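Local coordinates for kappa-carrageenase (Pseudoalteromonas carrageenovora, PDB 1DYP), which hydrolyses internal beta-1,4 linkages between D-galactose 4-sulfate and 3,6-anhydro-D-galactose in kappa-carrageenan, acting as an endo-glycosidase of family 16, at residues N37-N47 / K60-F68. The protein carries 1 engineered substitution. Numbering follows the deposited sequence.
Sequences NYGVWSWKNEN and KRESHQRTF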
loop_
_atom_site.group_PDB
_atom_site.type_symbol
_atom_site.label_atom_id
_atom_site.label_comp_id
_atom_site.label_asym_id
_atom_site.label_seq_id
_atom_site.Cartn_x
_atom_site.Cartn_y
_atom_site.Cartn_z
ATOM N N ASN A 37 2.695 13.434 -3.441
ATOM C CA ASN A 37 2.136 12.798 -4.627
ATOM C C ASN A 37 3.131 11.974 -5.422
ATOM O O ASN A 37 4.335 12.215 -5.395
ATOM C CB ASN A 37 1.513 13.844 -5.552
ATOM C CG ASN A 37 0.263 14.465 -4.969
ATOM O OD1 ASN A 37 -0.631 13.760 -4.503
ATOM N ND2 ASN A 37 0.189 15.790 -4.998
ATOM N N TYR A 38 2.595 10.992 -6.133
ATOM C CA TYR A 38 3.382 10.114 -6.981
ATOM C C TYR A 38 2.411 9.400 -7.909
ATOM O O TYR A 38 1.204 9.638 -7.842
ATOM C CB TYR A 38 4.191 9.127 -6.133
ATOM C CG TYR A 38 3.412 8.424 -5.046
ATOM C CD1 TYR A 38 2.655 7.286 -5.323
ATOM C CD2 TYR A 38 3.443 8.893 -3.732
ATOM C CE1 TYR A 38 1.951 6.630 -4.314
ATOM C CE2 TYR A 38 2.741 8.246 -2.719
ATOM C CZ TYR A 38 2.001 7.117 -3.015
ATOM O OH TYR A 38 1.314 6.476 -2.010
ATOM N N GLY A 39 2.921 8.538 -8.779
ATOM C CA GLY A 39 2.035 7.861 -9.707
ATOM C C GLY A 39 1.461 8.880 -10.674
ATOM O O GLY A 39 2.085 9.911 -10.938
ATOM N N VAL A 40 0.271 8.612 -11.200
ATOM C CA VAL A 40 -0.353 9.529 -12.144
ATOM C C VAL A 40 -1.692 10.047 -11.644
ATOM O O VAL A 40 -2.651 10.193 -12.398
ATOM C CB VAL A 40 -0.536 8.868 -13.519
ATOM C CG1 VAL A 40 0.828 8.575 -14.118
ATOM C CG2 VAL A 40 -1.346 7.584 -13.385
ATOM N N TRP A 41 -1.748 10.312 -10.348
ATOM C CA TRP A 41 -2.945 10.849 -9.723
ATOM C C TRP A 41 -2.444 11.720 -8.592
ATOM O O TRP A 41 -1.247 11.766 -8.328
ATOM C CB TRP A 41 -3.820 9.721 -9.171
ATOM C CG TRP A 41 -3.102 8.837 -8.202
ATOM C CD1 TRP A 41 -2.955 9.035 -6.859
ATOM C CD2 TRP A 41 -2.367 7.651 -8.516
ATOM N NE1 TRP A 41 -2.170 8.044 -6.317
ATOM C CE2 TRP A 41 -1.795 7.180 -7.313
ATOM C CE3 TRP A 41 -2.134 6.937 -9.700
ATOM C CZ2 TRP A 41 -1.001 6.028 -7.260
ATOM C CZ3 TRP A 41 -1.344 5.787 -9.647
ATOM C CH2 TRP A 41 -0.789 5.346 -8.433
ATOM N N SER A 42 -3.349 12.430 -7.940
ATOM C CA SER A 42 -2.958 13.263 -6.821
ATOM C C SER A 42 -3.867 12.923 -5.660
ATOM O O SER A 42 -5.038 12.599 -5.849
ATOM C CB SER A 42 -3.089 14.746 -7.171
ATOM O OG SER A 42 -2.201 15.098 -8.217
ATOM N N TRP A 43 -3.313 12.976 -4.458
ATOM C CA TRP A 43 -4.093 12.695 -3.267
ATOM C C TRP A 43 -4.869 13.945 -2.885
ATOM O O TRP A 43 -4.373 15.061 -3.025
ATOM C CB TRP A 43 -3.178 12.325 -2.101
ATOM C CG TRP A 43 -2.248 11.199 -2.383
ATOM C CD1 TRP A 43 -0.887 11.244 -2.367
ATOM C CD2 TRP A 43 -2.605 9.845 -2.683
ATOM N NE1 TRP A 43 -0.369 10.000 -2.634
ATOM C CE2 TRP A 43 -1.403 9.122 -2.833
ATOM C CE3 TRP A 43 -3.827 9.170 -2.838
ATOM C CZ2 TRP A 43 -1.379 7.755 -3.132
ATOM C CZ3 TRP A 43 -3.805 7.807 -3.135
ATOM C CH2 TRP A 43 -2.585 7.115 -3.278
ATOM N N LYS A 44 -6.091 13.755 -2.408
ATOM C CA LYS A 44 -6.907 14.875 -1.967
ATOM C C LYS A 44 -7.562 14.480 -0.658
ATOM O O LYS A 44 -8.171 13.413 -0.552
ATOM C CB LYS A 44 -7.977 15.229 -3.000
ATOM C CG LYS A 44 -7.429 15.769 -4.316
ATOM C CD LYS A 44 -6.700 17.091 -4.137
ATOM C CE LYS A 44 -6.191 17.611 -5.477
ATOM N NZ LYS A 44 -5.503 18.930 -5.369
ATOM N N ASN A 45 -7.415 15.341 0.343
ATOM C CA ASN A 45 -7.990 15.097 1.656
ATOM C C ASN A 45 -9.478 14.772 1.570
ATOM O O ASN A 45 -9.977 13.928 2.312
ATOM C CB ASN A 45 -7.780 16.324 2.547
ATOM C CG ASN A 45 -8.447 16.181 3.896
ATOM O OD1 ASN A 45 -8.203 15.218 4.623
ATOM N ND2 ASN A 45 -9.296 17.144 4.243
ATOM N N GLU A 46 -10.186 15.430 0.658
ATOM C CA GLU A 46 -11.616 15.193 0.526
ATOM C C GLU A 46 -11.954 13.810 -0.018
ATOM O O GLU A 46 -13.104 13.372 0.064
ATOM C CB GLU A 46 -12.268 16.275 -0.347
ATOM C CG GLU A 46 -11.981 16.180 -1.834
ATOM C CD GLU A 46 -12.804 17.172 -2.642
ATOM O OE1 GLU A 46 -12.579 18.391 -2.499
ATOM O OE2 GLU A 46 -13.679 16.732 -3.415
ATOM N N ASN A 47 -10.960 13.118 -0.568
ATOM C CA ASN A 47 -11.186 11.781 -1.105
ATOM C C ASN A 47 -11.120 10.727 -0.008
ATOM O O ASN A 47 -11.328 9.543 -0.256
ATOM C CB ASN A 47 -10.170 11.462 -2.205
ATOM C CG ASN A 47 -10.505 12.146 -3.514
ATOM O OD1 ASN A 47 -9.704 12.153 -4.446
ATOM N ND2 ASN A 47 -11.700 12.714 -3.594
ATOM N N LYS A 60 -11.527 9.442 -7.996
ATOM C CA LYS A 60 -12.483 10.169 -8.815
ATOM C C LYS A 60 -11.863 10.587 -10.131
ATOM O O LYS A 60 -10.653 10.790 -10.223
ATOM C CB LYS A 60 -12.927 11.451 -8.107
ATOM C CG LYS A 60 -13.486 11.301 -6.708
ATOM C CD LYS A 60 -13.813 12.686 -6.152
ATOM C CE LYS A 60 -14.377 12.628 -4.740
ATOM N NZ LYS A 60 -14.632 14.000 -4.199
ATOM N N ARG A 61 -12.699 10.706 -11.155
ATOM C CA ARG A 61 -12.218 11.204 -12.430
ATOM C C ARG A 61 -12.182 12.699 -12.125
ATOM O O ARG A 61 -13.220 13.314 -11.871
ATOM C CB ARG A 61 -13.221 10.915 -13.542
ATOM C CG ARG A 61 -12.904 11.612 -14.856
ATOM C CD ARG A 61 -11.650 11.072 -15.536
ATOM N NE ARG A 61 -11.458 11.749 -16.815
ATOM C CZ ARG A 61 -10.911 12.952 -16.954
ATOM N NH1 ARG A 61 -10.475 13.617 -15.892
ATOM N NH2 ARG A 61 -10.846 13.513 -18.156
ATOM N N GLU A 62 -10.985 13.273 -12.113
ATOM C CA GLU A 62 -10.837 14.684 -11.805
ATOM C C GLU A 62 -9.606 15.264 -12.474
ATOM O O GLU A 62 -8.481 15.036 -12.033
ATOM C CB GLU A 62 -10.754 14.878 -10.286
ATOM C CG GLU A 62 -10.312 16.262 -9.862
ATOM C CD GLU A 62 -10.566 16.546 -8.395
ATOM O OE1 GLU A 62 -10.675 15.592 -7.594
ATOM O OE2 GLU A 62 -10.647 17.742 -8.046
ATOM N N SER A 63 -9.828 16.009 -13.550
ATOM C CA SER A 63 -8.730 16.623 -14.272
ATOM C C SER A 63 -8.064 17.683 -13.420
ATOM O O SER A 63 -8.726 18.425 -12.702
ATOM C CB SER A 63 -9.230 17.257 -15.566
ATOM O OG SER A 63 -9.744 16.267 -16.435
ATOM N N HIS A 64 -6.743 17.737 -13.502
ATOM C CA HIS A 64 -5.970 18.712 -12.755
ATOM C C HIS A 64 -4.548 18.645 -13.269
ATOM O O HIS A 64 -4.234 17.852 -14.158
ATOM C CB HIS A 64 -6.000 18.393 -11.253
ATOM C CG HIS A 64 -5.313 17.113 -10.883
ATOM N ND1 HIS A 64 -5.833 15.871 -11.182
ATOM C CD2 HIS A 64 -4.154 16.884 -10.222
ATOM C CE1 HIS A 64 -5.024 14.934 -10.719
ATOM N NE2 HIS A 64 -3.997 15.522 -10.131
ATOM N N GLN A 65 -3.690 19.492 -12.723
ATOM C CA GLN A 65 -2.296 19.491 -13.121
ATOM C C GLN A 65 -1.433 19.630 -11.890
ATOM O O GLN A 65 -1.883 20.115 -10.850
ATOM C CB GLN A 65 -1.994 20.642 -14.089
ATOM C CG GLN A 65 -2.330 22.030 -13.558
ATOM C CD GLN A 65 -1.414 22.499 -12.438
ATOM O OE1 GLN A 65 -1.831 23.268 -11.565
ATOM N NE2 GLN A 65 -0.160 22.057 -12.462
ATOM N N ARG A 66 -0.195 19.174 -12.012
ATOM C CA ARG A 66 0.776 19.280 -10.937
ATOM C C ARG A 66 2.135 18.973 -11.524
ATOM O O ARG A 66 2.232 18.442 -12.633
ATOM C CB ARG A 66 0.473 18.298 -9.795
ATOM C CG ARG A 66 0.620 16.812 -10.124
ATOM C CD ARG A 66 0.750 16.025 -8.820
ATOM N NE ARG A 66 0.638 14.573 -8.966
ATOM C CZ ARG A 66 1.590 13.774 -9.441
ATOM N NH1 ARG A 66 2.756 14.271 -9.837
ATOM N NH2 ARG A 66 1.383 12.464 -9.493
ATOM N N THR A 67 3.190 19.334 -10.803
ATOM C CA THR A 67 4.521 19.032 -11.292
ATOM C C THR A 67 4.590 17.511 -11.314
ATOM O O THR A 67 4.133 16.841 -10.386
ATOM C CB THR A 67 5.608 19.618 -10.378
ATOM O OG1 THR A 67 5.652 21.039 -10.554
ATOM C CG2 THR A 67 6.964 19.048 -10.730
ATOM N N PHE A 68 5.151 16.975 -12.389
ATOM C CA PHE A 68 5.238 15.535 -12.577
ATOM C C PHE A 68 6.660 15.114 -12.916
ATOM O O PHE A 68 7.311 15.731 -13.758
ATOM C CB PHE A 68 4.293 15.153 -13.715
ATOM C CG PHE A 68 4.331 13.704 -14.103
ATOM C CD1 PHE A 68 3.670 12.749 -13.340
ATOM C CD2 PHE A 68 4.986 13.304 -15.263
ATOM C CE1 PHE A 68 3.653 11.411 -13.730
ATOM C CE2 PHE A 68 4.976 11.964 -15.663
ATOM C CZ PHE A 68 4.304 11.019 -14.891
#
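Arg66 reaches from strand 60-68 with its chain extended from CG to NE and lays its guanidinium edge against the backbone carbonyls of the 37-47 segment. Its NH2 gives Trp41 O a nearly straight bond (3.0 Å, 166°) lying in the guanidinium plane, and a weaker, bent one to Gly39 O. NE, on the same edge, makes a weak bond to Ser42 OG (3.0 Å). Asn37 CB rests over one face, 3.6 Å from Arg66 NE, and its amide plane is only 9° from that of the guanidinium. NH1 of Arg66 bonds to Thr67 O of its own strand, which helps fix the rotation of the flat group.

Ser42 OG, anti to its own carbonyl carbon, is also hydrogen-bonded to His64 NE2 at 2.7 Å, near the imidazole plane. The other ring nitrogen, ND1, donates to Glu62 O, so the imidazole is held at both nitrogens. With an alanine in place of Arg66, Gly39 O, Trp41 O and Ser42 OG lose these donors, and the 39-42 backbone would probably be less fixed against strand 60-68.

Beyond the guanidinium, Phe68 turns a ring edge to Gly39 O, CE1 lying 3.5 Å from that oxygen, while Val40 CG1 packs against the same CE1. At the far end of the contact, Lys60 NZ makes a weak hydrogen bond, part of a salt bridge, to Glu46 OE2 (3.0 Å), an oxygen that also binds a cadmium ion.

Strands 41-43 and 60-68 run almost perpendicular (87°) and are joined by side chains of 60-68 that reach the backbone and side chains of 37-47, while each bonds to strand 75-95. Trp41, carried by this segment, touches Arg234, a residue important for substrate recognition, consistent with the contact lying beside the carrageenan-binding region of the family 16 beta-sandwich.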